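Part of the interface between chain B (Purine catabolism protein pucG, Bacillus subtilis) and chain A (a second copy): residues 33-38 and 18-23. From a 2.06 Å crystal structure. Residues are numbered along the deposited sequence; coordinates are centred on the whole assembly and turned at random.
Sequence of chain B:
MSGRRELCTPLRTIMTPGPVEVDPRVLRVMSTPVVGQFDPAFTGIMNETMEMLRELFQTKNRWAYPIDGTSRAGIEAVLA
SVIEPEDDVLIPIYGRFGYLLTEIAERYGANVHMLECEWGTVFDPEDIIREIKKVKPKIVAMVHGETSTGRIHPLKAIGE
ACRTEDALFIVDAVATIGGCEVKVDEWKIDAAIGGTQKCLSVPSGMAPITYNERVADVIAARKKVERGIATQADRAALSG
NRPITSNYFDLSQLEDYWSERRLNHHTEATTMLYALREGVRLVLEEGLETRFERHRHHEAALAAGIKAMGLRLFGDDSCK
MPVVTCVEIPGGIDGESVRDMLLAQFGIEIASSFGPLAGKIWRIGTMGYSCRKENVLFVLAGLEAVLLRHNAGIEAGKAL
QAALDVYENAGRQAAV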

# COMPACT_ATOMS: atom_id res chain seq x y z
N PRO B 33 -2.01 -10.16 16.16
CA PRO B 33 -1.20 -11.05 15.26
C PRO B 33 -1.91 -11.35 13.95
O PRO B 33 -3.16 -11.56 13.95
CB PRO B 33 -1.01 -12.33 16.08
CG PRO B 33 -1.03 -11.75 17.67
CD PRO B 33 -1.98 -10.56 17.60
N VAL B 34 -1.15 -11.43 12.86
CA VAL B 34 -1.72 -11.53 11.52
C VAL B 34 -2.26 -12.92 11.25
O VAL B 34 -1.80 -13.91 11.85
CB VAL B 34 -0.69 -11.18 10.44
CG1 VAL B 34 -0.23 -9.66 10.59
CG2 VAL B 34 0.51 -12.06 10.56
N VAL B 35 -3.24 -12.98 10.35
CA VAL B 35 -3.63 -14.24 9.71
C VAL B 35 -3.38 -14.14 8.16
O VAL B 35 -3.32 -13.05 7.62
CB VAL B 35 -5.16 -14.57 10.02
CG1 VAL B 35 -5.40 -14.76 11.43
CG2 VAL B 35 -6.06 -13.50 9.51
N GLY B 36 -3.29 -15.26 7.45
CA GLY B 36 -2.94 -15.19 5.99
C GLY B 36 -4.10 -14.83 5.12
O GLY B 36 -5.24 -14.80 5.63
N GLN B 37 -3.86 -14.54 3.82
CA GLN B 37 -4.95 -14.06 2.87
C GLN B 37 -5.96 -15.16 2.69
O GLN B 37 -7.09 -14.90 2.42
CB GLN B 37 -4.43 -13.67 1.41
CG GLN B 37 -3.10 -14.32 1.07
CD GLN B 37 -2.64 -14.34 -0.41
OE1 GLN B 37 -3.07 -13.56 -1.30
NE2 GLN B 37 -1.70 -15.24 -0.66
N PHE B 38 -5.56 -16.40 2.79
CA PHE B 38 -6.51 -17.42 2.46
C PHE B 38 -7.13 -18.07 3.71
O PHE B 38 -7.91 -19.00 3.61
CB PHE B 38 -5.83 -18.51 1.63
CG PHE B 38 -5.19 -17.99 0.34
CD1 PHE B 38 -3.85 -18.31 0.03
CD2 PHE B 38 -5.92 -17.17 -0.54
CE1 PHE B 38 -3.27 -17.86 -1.14
CE2 PHE B 38 -5.34 -16.69 -1.72
CZ PHE B 38 -4.01 -17.05 -2.02
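Chain A 18-23: GPVEVD

The contact is a small, apolar packing of two extended loop segments that run antiparallel to each other and touch through van der Waals contacts alone, with no hydrogen bond passing between them. The direction follows from the end-to-end vectors: CA 34 to CA 37 in chain B and CA 19 to CA 22 in chain A lie 174° apart, so chain A travels back along chain B almost exactly reversed. The register confirms it. B:Val34 CA has A:Glu21 CA as its nearest counterpart at 6.2 Å, and two residues further on B:Gly36 CA lies 5.7 Å from A:Pro19 CA, so a step of two forward on one chain matches a step of two backward on the other.

Neither stretch belongs to a regular helix or strand, although most of the backbone is open. In chain B, phi/psi runs from -75/154 at B:Val34 through -117/160 at B:Val35 to -80/170 at B:Gly36, then changes to -65/-30 at B:Gln37, where the extended path ends. In chain A, residues 19 to 22 keep phi between -72 and -103° with psi from 135° to near 180°. A:Gly18 stands apart at 128/147, angles at which a CB would be jammed against the carbonyl oxygen of the preceding residue, and the peptide bond that follows it, leading into A:Pro19, is cis. At the far end A:Asp23 occupies the N-cap position of a helix that begins just beyond the stretch, and makes no contact with the chain B stretch.

The CA-to-CB directions do not alternate strictly: B:Val34 points toward the other stretch and B:Val35 away, while in chain A A:Pro19 and A:Val22 point toward it, A:Val20 away and A:Glu21 sideways. B:Val34, with 66 Å², and A:Pro19, with 60 Å², together account for just over half of the 236 Å² buried between the stretches.

B:Val34, in the m rotamer, lies against the chain A backbone and against one side chain. Its CG2 is 3.3 Å from A:Val20 O, a close approach of a methyl to a carbonyl, and 4.1 Å from A:Glu21 CA. Its CG1 meets CG2 of A:Val22 at 4.0 Å, an apolar side-chain pair. A:Val20 thus takes part through its main chain, since its side chain comes no nearer than 6.7 Å to the other stretch. The end of A:Glu21 leads away, and both of its carboxylate oxygens are hydrogen-bonded elsewhere in the structure.

At the other end the proline ring rests on the backbone of chain B. A:Pro19 CG is 3.9 Å from B:Gly36 CA and 4.3 Å from B:Gln37 N, while its CD lies 4.4 Å from B:Gln37 CG. The ring packs against the main chain at B:Gly36; an ideal CB there would point sideways and stand 4.2 Å from A:Pro19 CG, so the distance alone does not call for glycine.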

# COMPACT_ATOMS: atom_id res chain seq x y z
N GLY A 18 4.45 -17.07 3.28
CA GLY A 18 4.03 -15.69 3.41
C GLY A 18 2.56 -15.55 3.14
O GLY A 18 2.00 -16.30 2.34
N PRO A 19 1.91 -14.60 3.82
CA PRO A 19 2.51 -13.78 4.86
C PRO A 19 2.69 -14.57 6.18
O PRO A 19 1.79 -15.36 6.55
CB PRO A 19 1.47 -12.65 5.05
CG PRO A 19 0.17 -13.32 4.65
CD PRO A 19 0.51 -14.21 3.53
N VAL A 20 3.82 -14.31 6.87
CA VAL A 20 4.13 -15.01 8.09
C VAL A 20 3.87 -14.19 9.37
O VAL A 20 3.39 -13.05 9.31
CB VAL A 20 5.59 -15.58 8.03
CG1 VAL A 20 5.73 -16.46 6.76
CG2 VAL A 20 6.64 -14.43 8.01
N GLU A 21 4.18 -14.75 10.52
CA GLU A 21 3.87 -14.09 11.80
C GLU A 21 4.80 -12.91 11.93
O GLU A 21 5.96 -12.94 11.47
CB GLU A 21 4.14 -15.04 12.96
CG GLU A 21 3.20 -16.14 13.13
CD GLU A 21 3.78 -17.21 14.00
OE1 GLU A 21 4.61 -16.92 14.92
OE2 GLU A 21 3.40 -18.37 13.75
N VAL A 22 4.32 -11.86 12.59
CA VAL A 22 5.08 -10.64 12.86
C VAL A 22 5.69 -10.66 14.26
O VAL A 22 4.95 -10.99 15.26
CB VAL A 22 4.12 -9.48 12.68
CG1 VAL A 22 4.75 -8.14 13.02
CG2 VAL A 22 3.74 -9.47 11.18
N ASP A 23 6.97 -10.27 14.39
CA ASP A 23 7.53 -10.16 15.76
C ASP A 23 6.61 -9.26 16.62
O ASP A 23 6.17 -8.20 16.15
CB ASP A 23 8.98 -9.58 15.75
CG ASP A 23 9.70 -9.72 17.13
OD1 ASP A 23 9.24 -9.14 18.14
OD2 ASP A 23 10.71 -10.43 17.26